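Local coordinates for beta-lactamase (Klebsiella pneumoniae, PDB 6KBY), which probably hydrolyses the beta-lactam ring of antibiotics to a substituted beta-amino acid, as a class C serine enzyme, and here carries bound AMP, at residues D148-R154 with T300-A304; L114-T120 with G266-S270; I15-D20 with Y46-Y50; V39-N45 with L238-Q242. The contacts are given in a common frame with arbitrary orientation. Residue numbers count along the deposited sequence, not the author numbering.

Contact 1: residues D148-R154 with T300-A304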
loop_
_atom_site.group_PDB
_atom_site.type_symbol
_atom_site.label_atom_id
_atom_site.label_comp_id
_atom_site.label_asym_id
_atom_site.label_seq_id
_atom_site.Cartn_x
_atom_site.Cartn_y
_atom_site.Cartn_z
ATOM N N ASP A 148 25.036 -6.500 0.037
ATOM C CA ASP A 148 25.541 -5.551 1.012
ATOM C C ASP A 148 25.009 -5.958 2.374
ATOM O O ASP A 148 24.035 -6.705 2.474
ATOM C CB ASP A 148 25.037 -4.134 0.719
ATOM C CG ASP A 148 25.102 -3.793 -0.744
ATOM O OD1 ASP A 148 26.217 -3.532 -1.241
ATOM O OD2 ASP A 148 24.042 -3.800 -1.408
ATOM N N ALA A 149 25.631 -5.444 3.429
ATOM C CA ALA A 149 25.126 -5.721 4.765
ATOM C C ALA A 149 23.706 -5.189 4.907
ATOM O O ALA A 149 23.392 -4.079 4.464
ATOM C CB ALA A 149 26.012 -5.051 5.811
ATOM N N ALA A 150 22.849 -5.987 5.537
ATOM C CA ALA A 150 21.491 -5.535 5.801
ATOM C C ALA A 150 21.528 -4.225 6.570
ATOM O O ALA A 150 22.309 -4.066 7.514
ATOM C CB ALA A 150 20.741 -6.586 6.612
ATOM N N GLY A 151 20.697 -3.276 6.140
ATOM C CA GLY A 151 20.640 -1.968 6.750
ATOM C C GLY A 151 21.429 -0.885 6.047
ATOM O O GLY A 151 21.401 0.260 6.506
ATOM N N THR A 152 22.128 -1.199 4.952
ATOM C CA THR A 152 22.931 -0.206 4.246
ATOM C C THR A 152 22.264 0.327 2.988
ATOM O O THR A 152 22.566 1.453 2.570
ATOM C CB THR A 152 24.292 -0.798 3.850
ATOM O OG1 THR A 152 24.100 -1.928 2.985
ATOM C CG2 THR A 152 25.092 -1.219 5.071
ATOM N N HIS A 153 21.386 -0.464 2.374
ATOM C CA HIS A 153 20.769 -0.105 1.107
ATOM C C HIS A 153 19.286 -0.423 1.148
ATOM O O HIS A 153 18.831 -1.289 1.900
ATOM C CB HIS A 153 21.430 -0.849 -0.057
ATOM C CG HIS A 153 22.836 -0.415 -0.312
ATOM N ND1 HIS A 153 23.901 -0.833 0.459
ATOM C CD2 HIS A 153 23.346 0.441 -1.228
ATOM C CE1 HIS A 153 25.010 -0.267 0.013
ATOM N NE2 HIS A 153 24.701 0.503 -1.015
ATOM N N ARG A 154 18.538 0.281 0.304
ATOM C CA ARG A 154 17.119 0.035 0.115
ATOM C C ARG A 154 16.914 -0.648 -1.229
ATOM O O ARG A 154 17.311 -0.110 -2.270
ATOM C CB ARG A 154 16.338 1.344 0.161
ATOM C CG ARG A 154 14.830 1.152 0.054
ATOM C CD ARG A 154 14.112 2.495 -0.021
ATOM N NE ARG A 154 12.653 2.390 -0.033
ATOM C CZ ARG A 154 11.908 2.237 -1.126
ATOM N NH1 ARG A 154 12.475 2.145 -2.322
ATOM N NH2 ARG A 154 10.584 2.168 -1.021
ATOM N N THR A 300 15.315 -0.243 -8.408
ATOM C CA THR A 300 16.743 0.007 -8.316
ATOM C C THR A 300 17.167 0.089 -6.858
ATOM O O THR A 300 16.391 0.489 -5.983
ATOM C CB THR A 300 17.120 1.316 -9.012
ATOM O OG1 THR A 300 16.430 2.399 -8.381
ATOM C CG2 THR A 300 16.764 1.272 -10.500
ATOM N N LYS A 301 18.416 -0.280 -6.607
ATOM C CA LYS A 301 18.986 -0.168 -5.275
ATOM C C LYS A 301 19.388 1.277 -5.006
ATOM O O LYS A 301 19.891 1.970 -5.897
ATOM C CB LYS A 301 20.214 -1.071 -5.169
ATOM C CG LYS A 301 20.861 -1.044 -3.793
ATOM C CD LYS A 301 21.626 -2.325 -3.487
ATOM C CE LYS A 301 22.787 -2.538 -4.420
ATOM N NZ LYS A 301 23.483 -3.826 -4.102
ATOM N N SER A 302 19.162 1.736 -3.776
ATOM C CA SER A 302 19.622 3.043 -3.335
ATOM C C SER A 302 20.303 2.909 -1.980
ATOM O O SER A 302 20.120 1.926 -1.260
ATOM C CB SER A 302 18.461 4.039 -3.226
ATOM O OG SER A 302 17.436 3.522 -2.390
ATOM N N VAL A 303 21.100 3.916 -1.631
ATOM C CA VAL A 303 21.679 3.980 -0.295
ATOM C C VAL A 303 20.582 4.311 0.708
ATOM O O VAL A 303 19.716 5.156 0.448
ATOM C CB VAL A 303 22.794 5.041 -0.272
ATOM C CG1 VAL A 303 23.282 5.298 1.151
ATOM C CG2 VAL A 303 23.949 4.612 -1.163
ATOM N N ALA A 304 20.606 3.650 1.866
ATOM C CA ALA A 304 19.676 3.943 2.950
ATOM C C ALA A 304 20.463 4.436 4.154
ATOM O O ALA A 304 21.538 3.911 4.458
ATOM C CB ALA A 304 18.871 2.703 3.337
HETATM O O HOH W 1 22.866 2.614 6.441
HETATM O O HOH W 2 15.281 2.169 -3.275
#
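This is an antiparallel strand pairing at one edge of the main sheet, where the short outermost strand 153-154 runs beside the start of strand 302-311. Arg154 and Ser302 form a hydrogen-bonded pair: Arg154 N donates to Ser302 O (2.8 Å) and Ser302 N to Arg154 O (3.0 Å). His153 and Val303 are the adjacent non-hydrogen-bonded pair, CA to CA 4.4 Å. The pairing is extended by Ala304 N, which donates to Thr152 O at 3.0 Å. Beyond it, water 1 links Gly151 O to Ala304 O. On the exposed side, Lys301 NZ makes a salt bridge to Asp148 OD2 (2.8 Å), and the Lys301 side chain passes His153, Lys301 CD lying 3.7 Å from His153 CB. The Arg154 side chain runs inward to Gln275 and Glu280. A type II turn, Ala149 to Thr152, leads into the strand, with Gly151 at positive phi. The arrangement is a sheet-edge strand of the beta-lactamase fold, entered through a tight turn, and the chain continues from it to Tyr156 of the AMP site.

Contact 2: residues L114-T120 with G266-S270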
loop_
_atom_site.group_PDB
_atom_site.type_symbol
_atom_site.label_atom_id
_atom_site.label_comp_id
_atom_site.label_asym_id
_atom_site.label_seq_id
_atom_site.Cartn_x
_atom_site.Cartn_y
_atom_site.Cartn_z
ATOM N N LEU A 114 12.817 -5.074 11.316
ATOM C CA LEU A 114 12.762 -3.711 10.797
ATOM C C LEU A 114 13.316 -3.642 9.380
ATOM O O LEU A 114 12.748 -2.956 8.518
ATOM C CB LEU A 114 13.529 -2.764 11.721
ATOM C CG LEU A 114 13.377 -1.275 11.385
ATOM C CD1 LEU A 114 11.951 -0.799 11.612
ATOM C CD2 LEU A 114 14.363 -0.421 12.172
ATOM N N ASN A 115 14.414 -4.358 9.115
ATOM C CA ASN A 115 14.974 -4.357 7.764
ATOM C C ASN A 115 13.953 -4.845 6.738
ATOM O O ASN A 115 13.772 -4.223 5.688
ATOM C CB ASN A 115 16.227 -5.234 7.675
ATOM C CG ASN A 115 17.459 -4.669 8.399
ATOM O OD1 ASN A 115 18.232 -5.440 8.973
ATOM N ND2 ASN A 115 17.681 -3.358 8.320
ATOM N N VAL A 116 13.287 -5.971 7.002
ATOM C CA VAL A 116 12.308 -6.423 6.012
ATOM C C VAL A 116 11.101 -5.494 5.950
ATOM O O VAL A 116 10.444 -5.397 4.906
ATOM C CB VAL A 116 11.914 -7.912 6.143
ATOM C CG1 VAL A 116 13.099 -8.818 5.851
ATOM C CG2 VAL A 116 11.311 -8.226 7.503
ATOM N N GLY A 117 10.795 -4.788 7.042
ATOM C CA GLY A 117 9.701 -3.825 7.034
ATOM C C GLY A 117 9.998 -2.497 6.374
ATOM O O GLY A 117 9.082 -1.681 6.222
ATOM N N THR A 118 11.255 -2.269 5.985
ATOM C CA THR A 118 11.697 -1.003 5.418
ATOM C C THR A 118 12.446 -1.203 4.108
ATOM O O THR A 118 13.077 -0.261 3.623
ATOM C CB THR A 118 12.591 -0.249 6.412
ATOM O OG1 THR A 118 13.707 -1.071 6.760
ATOM C CG2 THR A 118 11.818 0.147 7.677
ATOM N N HIS A 119 12.406 -2.410 3.538
ATOM C CA HIS A 119 13.094 -2.726 2.285
ATOM C C HIS A 119 14.605 -2.592 2.403
ATOM O O HIS A 119 15.285 -2.325 1.410
ATOM C CB HIS A 119 12.581 -1.907 1.101
ATOM C CG HIS A 119 11.106 -1.983 0.915
ATOM N ND1 HIS A 119 10.444 -3.159 0.635
ATOM C CD2 HIS A 119 10.165 -1.009 0.957
ATOM C CE1 HIS A 119 9.150 -2.902 0.519
ATOM N NE2 HIS A 119 8.954 -1.607 0.710
ATOM N N THR A 120 15.157 -2.807 3.596
ATOM C CA THR A 120 16.599 -2.699 3.779
ATOM C C THR A 120 17.280 -4.034 4.068
ATOM O O THR A 120 18.447 -4.048 4.473
ATOM C CB THR A 120 16.955 -1.642 4.837
ATOM O OG1 THR A 120 16.313 -1.951 6.084
ATOM C CG2 THR A 120 16.549 -0.245 4.369
ATOM N N GLY A 266 9.314 7.058 10.953
ATOM C CA GLY A 266 10.352 7.148 9.938
ATOM C C GLY A 266 11.637 6.477 10.373
ATOM O O GLY A 266 12.222 6.835 11.401
ATOM N N TYR A 267 12.093 5.495 9.596
ATOM C CA TYR A 267 13.215 4.652 9.987
ATOM C C TYR A 267 14.460 4.828 9.135
ATOM O O TYR A 267 15.570 4.626 9.643
ATOM C CB TYR A 267 12.803 3.177 9.957
ATOM C CG TYR A 267 11.765 2.810 10.986
ATOM C CD1 TYR A 267 12.072 2.827 12.336
ATOM C CD2 TYR A 267 10.476 2.444 10.608
ATOM C CE1 TYR A 267 11.135 2.484 13.283
ATOM C CE2 TYR A 267 9.526 2.093 11.552
ATOM C CZ TYR A 267 9.862 2.118 12.889
ATOM O OH TYR A 267 8.948 1.768 13.860
ATOM N N PHE A 268 14.315 5.165 7.856
ATOM C CA PHE A 268 15.458 5.368 6.982
ATOM C C PHE A 268 15.158 6.518 6.040
ATOM O O PHE A 268 14.009 6.737 5.645
ATOM C CB PHE A 268 15.772 4.137 6.110
ATOM C CG PHE A 268 16.316 2.964 6.874
ATOM C CD1 PHE A 268 15.457 2.047 7.447
ATOM C CD2 PHE A 268 17.688 2.771 7.012
ATOM C CE1 PHE A 268 15.951 0.971 8.160
ATOM C CE2 PHE A 268 18.184 1.682 7.710
ATOM C CZ PHE A 268 17.319 0.792 8.287
ATOM N N LYS A 269 16.206 7.235 5.663
ATOM C CA LYS A 269 16.144 8.162 4.547
ATOM C C LYS A 269 16.789 7.500 3.344
ATOM O O LYS A 269 17.817 6.831 3.469
ATOM C CB LYS A 269 16.905 9.451 4.865
ATOM C CG LYS A 269 16.168 10.375 5.804
ATOM C CD LYS A 269 16.855 11.724 5.861
ATOM C CE LYS A 269 16.107 12.720 5.002
ATOM N NZ LYS A 269 15.885 14.006 5.717
ATOM N N SER A 270 16.180 7.679 2.180
ATOM C CA SER A 270 16.763 7.169 0.947
ATOM C C SER A 270 16.289 8.069 -0.178
ATOM O O SER A 270 15.078 8.231 -0.370
ATOM C CB SER A 270 16.322 5.725 0.702
ATOM O OG SER A 270 17.086 5.127 -0.330
#
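Strand 266-270 turns two aromatic side chains toward the end of helix 113-117 and the loop that follows it. Gly266 starts the strand without touching the other segment. Tyr267 is the first residue to reach across. Leu114 CD1 lies over one face of its ring, 3.5 Å from the centroid of the Tyr267 ring and almost on the ring normal, a CH-pi contact. Thr118 CG2 also packs on Tyr267 CB at 3.9 Å. Phe268 comes next and points the same way, because Tyr267 and Phe268 both face Gln275 in a classic beta bulge. The Phe268 ring enters the bend after the helix. Thr120 CG2 sits over its face, 3.9 Å from the centroid of the Phe268 ring, in a second CH-pi contact. Thr118 OG1 approaches Phe268 CE1 to 3.3 Å, and Asn115 ND2 lies 4.2 Å from Phe268 CZ. Ser270, further along, is hydrogen-bonded instead to Ser302 and Val303 of the neighbouring strand. The polar groups beside the Phe268 ring have partners within their own segment: Thr118 OG1 donates to Leu114 O (2.8 Å), and Asn115 ND2 donates to Thr120 OG1 (3.0 Å). No hydrogen bond crosses between the segments. The contact therefore depends on shape and CH-pi packing, while hydrogen bonds inside 114-120 hold the threonines against the aromatic rings.

Contact 3: residues I15-D20 with Y46-Y50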
loop_
_atom_site.group_PDB
_atom_site.type_symbol
_atom_site.label_atom_id
_atom_site.label_comp_id
_atom_site.label_asym_id
_atom_site.label_seq_id
_atom_site.Cartn_x
_atom_site.Cartn_y
_atom_site.Cartn_z
ATOM N N ILE A 15 -14.974 20.203 -5.947
ATOM C CA ILE A 15 -14.091 19.041 -5.917
ATOM C C ILE A 15 -14.412 18.094 -7.066
ATOM O O ILE A 15 -13.512 17.609 -7.764
ATOM C CB ILE A 15 -14.166 18.350 -4.542
ATOM C CG1 ILE A 15 -13.639 19.294 -3.459
ATOM C CG2 ILE A 15 -13.383 17.051 -4.557
ATOM C CD1 ILE A 15 -13.882 18.809 -2.041
ATOM N N LYS A 16 -15.699 17.836 -7.300
ATOM C CA LYS A 16 -16.071 16.962 -8.407
ATOM C C LYS A 16 -15.568 17.510 -9.733
ATOM O O LYS A 16 -15.067 16.754 -10.572
ATOM C CB LYS A 16 -17.586 16.755 -8.447
ATOM C CG LYS A 16 -18.032 15.821 -9.564
ATOM C CD LYS A 16 -19.519 15.534 -9.493
ATOM C CE LYS A 16 -19.917 14.457 -10.488
ATOM N NZ LYS A 16 -19.703 14.888 -11.900
ATOM N N ASP A 17 -15.686 18.827 -9.944
ATOM C CA ASP A 17 -15.185 19.422 -11.179
ATOM C C ASP A 17 -13.683 19.213 -11.313
ATOM O O ASP A 17 -13.185 18.854 -12.387
ATOM C CB ASP A 17 -15.503 20.917 -11.216
ATOM C CG ASP A 17 -16.983 21.209 -11.379
ATOM O OD1 ASP A 17 -17.748 20.302 -11.767
ATOM O OD2 ASP A 17 -17.376 22.369 -11.126
ATOM N N THR A 18 -12.943 19.464 -10.236
ATOM C CA THR A 18 -11.497 19.268 -10.275
ATOM C C THR A 18 -11.150 17.830 -10.620
ATOM O O THR A 18 -10.277 17.569 -11.459
ATOM C CB THR A 18 -10.884 19.646 -8.929
ATOM O OG1 THR A 18 -11.121 21.033 -8.685
ATOM C CG2 THR A 18 -9.382 19.376 -8.924
ATOM N N VAL A 19 -11.819 16.880 -9.971
ATOM C CA VAL A 19 -11.504 15.469 -10.184
ATOM C C VAL A 19 -11.914 15.031 -11.588
ATOM O O VAL A 19 -11.115 14.443 -12.325
ATOM C CB VAL A 19 -12.136 14.597 -9.082
ATOM C CG1 VAL A 19 -11.850 13.120 -9.335
ATOM C CG2 VAL A 19 -11.622 15.010 -7.707
ATOM N N ASP A 20 -13.159 15.330 -11.986
ATOM C CA ASP A 20 -13.631 14.981 -13.327
ATOM C C ASP A 20 -12.684 15.504 -14.399
ATOM O O ASP A 20 -12.358 14.800 -15.362
ATOM C CB ASP A 20 -15.007 15.605 -13.583
ATOM C CG ASP A 20 -16.150 14.905 -12.873
ATOM O OD1 ASP A 20 -15.960 13.842 -12.253
ATOM O OD2 ASP A 20 -17.282 15.438 -12.975
ATOM N N TYR A 46 -15.922 11.934 -0.389
ATOM C CA TYR A 46 -16.472 12.051 -1.729
ATOM C C TYR A 46 -15.957 10.887 -2.555
ATOM O O TYR A 46 -14.752 10.617 -2.558
ATOM C CB TYR A 46 -16.011 13.363 -2.353
ATOM C CG TYR A 46 -16.284 14.563 -1.480
ATOM C CD1 TYR A 46 -17.559 15.101 -1.396
ATOM C CD2 TYR A 46 -15.275 15.163 -0.741
ATOM C CE1 TYR A 46 -17.824 16.202 -0.598
ATOM C CE2 TYR A 46 -15.532 16.271 0.064
ATOM C CZ TYR A 46 -16.814 16.783 0.128
ATOM O OH TYR A 46 -17.107 17.882 0.906
ATOM N N ILE A 47 -16.858 10.192 -3.237
ATOM C CA ILE A 47 -16.509 9.034 -4.054
ATOM C C ILE A 47 -16.984 9.309 -5.468
ATOM O O ILE A 47 -18.170 9.590 -5.675
ATOM C CB ILE A 47 -17.191 7.753 -3.539
ATOM C CG1 ILE A 47 -17.026 7.580 -2.025
ATOM C CG2 ILE A 47 -16.697 6.540 -4.333
ATOM C CD1 ILE A 47 -15.662 7.154 -1.597
ATOM N N TYR A 48 -16.082 9.196 -6.439
ATOM C CA TYR A 48 -16.396 9.439 -7.842
ATOM C C TYR A 48 -16.049 8.192 -8.644
ATOM O O TYR A 48 -14.912 7.712 -8.590
ATOM C CB TYR A 48 -15.625 10.656 -8.358
ATOM C CG TYR A 48 -15.909 11.890 -7.530
ATOM C CD1 TYR A 48 -17.152 12.501 -7.582
ATOM C CD2 TYR A 48 -14.954 12.427 -6.675
ATOM C CE1 TYR A 48 -17.438 13.619 -6.817
ATOM C CE2 TYR A 48 -15.233 13.555 -5.904
ATOM C CZ TYR A 48 -16.475 14.139 -5.986
ATOM O OH TYR A 48 -16.765 15.255 -5.229
ATOM N N ASN A 49 -17.026 7.665 -9.376
ATOM C CA ASN A 49 -16.861 6.450 -10.158
ATOM C C ASN A 49 -16.948 6.771 -11.641
ATOM O O ASN A 49 -17.767 7.600 -12.061
ATOM C CB ASN A 49 -17.932 5.433 -9.786
ATOM C CG ASN A 49 -17.857 5.041 -8.332
ATOM O OD1 ASN A 49 -16.767 4.847 -7.787
ATOM N ND2 ASN A 49 -19.010 4.950 -7.681
ATOM N N TYR A 50 -16.113 6.099 -12.431
ATOM C CA TYR A 50 -15.996 6.394 -13.853
ATOM C C TYR A 50 -15.911 5.099 -14.641
ATOM O O TYR A 50 -15.130 4.211 -14.293
ATOM C CB TYR A 50 -14.715 7.181 -14.135
ATOM C CG TYR A 50 -14.605 8.481 -13.380
ATOM C CD1 TYR A 50 -14.063 8.519 -12.100
ATOM C CD2 TYR A 50 -15.030 9.673 -13.951
ATOM C CE1 TYR A 50 -13.950 9.710 -11.405
ATOM C CE2 TYR A 50 -14.926 10.868 -13.264
ATOM C CZ TYR A 50 -14.393 10.878 -11.989
ATOM O OH TYR A 50 -14.278 12.058 -11.286
#
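Three tyrosines of edge strand 44-50 point at the N-terminal helix. Tyr46, Tyr48 and Tyr50 alternate along the strand, so they leave the same face; all three share chi1 m, and their rings lean alike. Ile15, with chi1 m and chi2 t, reaches Tyr46, its CD1 lying 3.7 Å from Tyr46 CE2. Tyr48 fits between Ile15, Lys16 and Val19: Lys16 CB is 3.5 Å from Tyr48 CE1, and Val19 CG1 is 4.1 Å from Tyr48 CD2. The Tyr48 hydroxyl is hydrogen-bonded to Glu12, earlier in the helix. This is helix-on-sheet packing at the outer end of the beta-lactamase sheet. The segment axes approach to 10.0 Å and lie 37° apart. Val19 adopts the t rotamer, with CG1 3.3 Å from Tyr50 OH. That hydroxyl, Tyr50 OH, donates to Asp20 OD1 at 2.6 Å. Lys16, extended with its first three chi angles t, runs along the helix to put NZ 2.7 Å from Asp20 OD2 in a salt bridge.

Contact 4: residues V39-N45 with L238-Q242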
loop_
_atom_site.group_PDB
_atom_site.type_symbol
_atom_site.label_atom_id
_atom_site.label_comp_id
_atom_site.label_asym_id
_atom_site.label_seq_id
_atom_site.Cartn_x
_atom_site.Cartn_y
_atom_site.Cartn_z
ATOM N N VAL A 39 -11.953 10.957 -2.127
ATOM C CA VAL A 39 -11.279 12.094 -1.510
ATOM C C VAL A 39 -11.909 12.351 -0.149
ATOM O O VAL A 39 -13.137 12.313 -0.008
ATOM C CB VAL A 39 -11.412 13.357 -2.395
ATOM C CG1 VAL A 39 -10.838 14.583 -1.707
ATOM C CG2 VAL A 39 -10.746 13.138 -3.745
ATOM N N THR A 40 -11.077 12.624 0.851
ATOM C CA THR A 40 -11.552 13.141 2.128
ATOM C C THR A 40 -10.904 14.489 2.412
ATOM O O THR A 40 -9.704 14.677 2.186
ATOM C CB THR A 40 -11.316 12.151 3.290
ATOM O OG1 THR A 40 -11.954 12.648 4.473
ATOM C CG2 THR A 40 -9.827 11.942 3.577
ATOM N N VAL A 41 -11.717 15.433 2.880
ATOM C CA VAL A 41 -11.237 16.732 3.348
ATOM C C VAL A 41 -12.334 17.344 4.204
ATOM O O VAL A 41 -13.523 17.162 3.928
ATOM C CB VAL A 41 -10.817 17.657 2.178
ATOM C CG1 VAL A 41 -11.974 17.878 1.209
ATOM C CG2 VAL A 41 -10.301 18.989 2.701
ATOM N N ASN A 42 -11.932 18.057 5.260
ATOM C CA ASN A 42 -12.874 18.716 6.165
ATOM C C ASN A 42 -13.835 17.714 6.804
ATOM O O ASN A 42 -14.977 18.050 7.132
ATOM C CB ASN A 42 -13.625 19.856 5.467
ATOM C CG ASN A 42 -14.296 20.805 6.445
ATOM O OD1 ASN A 42 -13.793 21.055 7.540
ATOM N ND2 ASN A 42 -15.451 21.337 6.047
ATOM N N GLY A 43 -13.382 16.479 6.992
ATOM C CA GLY A 43 -14.212 15.447 7.577
ATOM C C GLY A 43 -15.269 14.875 6.662
ATOM O O GLY A 43 -16.078 14.058 7.115
ATOM N N LYS A 44 -15.284 15.270 5.394
ATOM C CA LYS A 44 -16.287 14.842 4.431
ATOM C C LYS A 44 -15.643 13.911 3.416
ATOM O O LYS A 44 -14.468 14.068 3.062
ATOM C CB LYS A 44 -16.866 16.041 3.675
ATOM C CG LYS A 44 -17.242 17.222 4.550
ATOM C CD LYS A 44 -18.320 16.855 5.542
ATOM C CE LYS A 44 -18.800 18.086 6.303
ATOM N NZ LYS A 44 -19.323 19.136 5.385
ATOM N N ASN A 45 -16.424 12.951 2.929
ATOM C CA ASN A 45 -15.930 11.922 2.028
ATOM C C ASN A 45 -16.673 11.998 0.706
ATOM O O ASN A 45 -17.906 12.108 0.683
ATOM C CB ASN A 45 -16.103 10.540 2.655
ATOM C CG ASN A 45 -15.246 10.362 3.891
ATOM O OD1 ASN A 45 -14.191 10.984 4.027
ATOM N ND2 ASN A 45 -15.691 9.508 4.798
ATOM N N LEU A 238 -10.725 4.571 1.586
ATOM C CA LEU A 238 -10.849 5.894 2.185
ATOM C C LEU A 238 -11.025 5.787 3.694
ATOM O O LEU A 238 -10.489 6.608 4.447
ATOM C CB LEU A 238 -11.986 6.686 1.545
ATOM C CG LEU A 238 -11.962 8.191 1.842
ATOM C CD1 LEU A 238 -10.733 8.854 1.225
ATOM C CD2 LEU A 238 -13.240 8.858 1.360
ATOM N N ARG A 239 -11.762 4.776 4.157
ATOM C CA ARG A 239 -11.856 4.540 5.594
ATOM C C ARG A 239 -10.480 4.248 6.189
ATOM O O ARG A 239 -10.129 4.758 7.257
ATOM C CB ARG A 239 -12.826 3.392 5.871
ATOM C CG ARG A 239 -13.036 3.136 7.345
ATOM C CD ARG A 239 -14.120 2.105 7.639
ATOM N NE ARG A 239 -14.109 1.790 9.061
ATOM C CZ ARG A 239 -14.774 2.480 9.983
ATOM N NH1 ARG A 239 -15.528 3.516 9.633
ATOM N NH2 ARG A 239 -14.684 2.133 11.261
ATOM N N TYR A 240 -9.680 3.445 5.487
ATOM C CA TYR A 240 -8.314 3.144 5.921
ATOM C C TYR A 240 -7.486 4.417 6.019
ATOM O O TYR A 240 -6.712 4.595 6.970
ATOM C CB TYR A 240 -7.704 2.197 4.898
ATOM C CG TYR A 240 -6.325 1.621 5.129
ATOM C CD1 TYR A 240 -6.011 0.903 6.280
ATOM C CD2 TYR A 240 -5.370 1.701 4.127
ATOM C CE1 TYR A 240 -4.766 0.312 6.437
ATOM C CE2 TYR A 240 -4.134 1.119 4.270
ATOM C CZ TYR A 240 -3.836 0.426 5.427
ATOM O OH TYR A 240 -2.612 -0.191 5.578
ATOM N N VAL A 241 -7.635 5.312 5.042
ATOM C CA VAL A 241 -6.925 6.589 5.081
ATOM C C VAL A 241 -7.379 7.421 6.278
ATOM O O VAL A 241 -6.559 7.978 7.016
ATOM C CB VAL A 241 -7.108 7.328 3.744
ATOM C CG1 VAL A 241 -6.651 8.779 3.850
ATOM C CG2 VAL A 241 -6.354 6.599 2.635
ATOM N N GLN A 242 -8.697 7.512 6.494
ATOM C CA GLN A 242 -9.199 8.251 7.649
ATOM C C GLN A 242 -8.700 7.654 8.956
ATOM O O GLN A 242 -8.360 8.388 9.893
ATOM C CB GLN A 242 -10.727 8.292 7.631
ATOM C CG GLN A 242 -11.310 9.154 6.538
ATOM C CD GLN A 242 -12.666 9.690 6.932
ATOM O OE1 GLN A 242 -13.662 8.967 6.890
ATOM N NE2 GLN A 242 -12.708 10.948 7.351
HETATM O O HOH W 3 -14.930 12.183 8.904
#
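Val39 turns its side chain away from helix 234-244, but its carbonyl meets the helix: Val39 O is 3.7 Å from Leu238 CD2. Thr40 points at the helix. Its CB packs 3.9 Å from Leu238 CD1, and its CG2 just reaches Val241 CG1 at 4.5 Å. The chain then reverses in a type I' turn from Val41 to Lys44, with Asn42 and Gly43 at positive phi. Val41 N donates to Lys44 O (3.1 Å) and Lys44 N to Val41 O (3.0 Å), closing a tight hairpin. Gly43 O meets the helix indirectly, through water 3, which accepts from Gln242 NE2. On the returning strand, Asn45 faces the helix again. Asn45 ND2 donates to Gln242 OE1 at 3.0 Å. Leu238 lies across both strands, CD1 against Thr40 and CD2 3.5 Å from Asn45 OD1. The axes of strand 39-41 and helix segment 238-242 approach to 9.2 Å, 31° apart. The arrangement is a beta-hairpin with a two-residue type I' turn, packed against a helix in the alpha/beta region of the beta-lactamase fold.

From the N terminus, contact 3 is the first to begin, and it closes a short loop by setting strand 44-50 on helix 11-30. Contact 4 starts within that span at Val39 and crosses contact 3; its long loop closes at helix 234-244. The two touch, because strands 34-41 and 44-50 are neighbours and Tyr46 pairs with Val39. Contact 2 opens within the loop of contact 4 and closes beyond it at strand 266-270, so the two cross. Contact 1 opens next and closes last, at strand 302-311, crossing contacts 2 and 4. Contacts 1 and 2 also touch, through Ser270 and Ser302. Contacts 1 and 3 lie near opposite edges of one sheet, their centres about 40 Å apart.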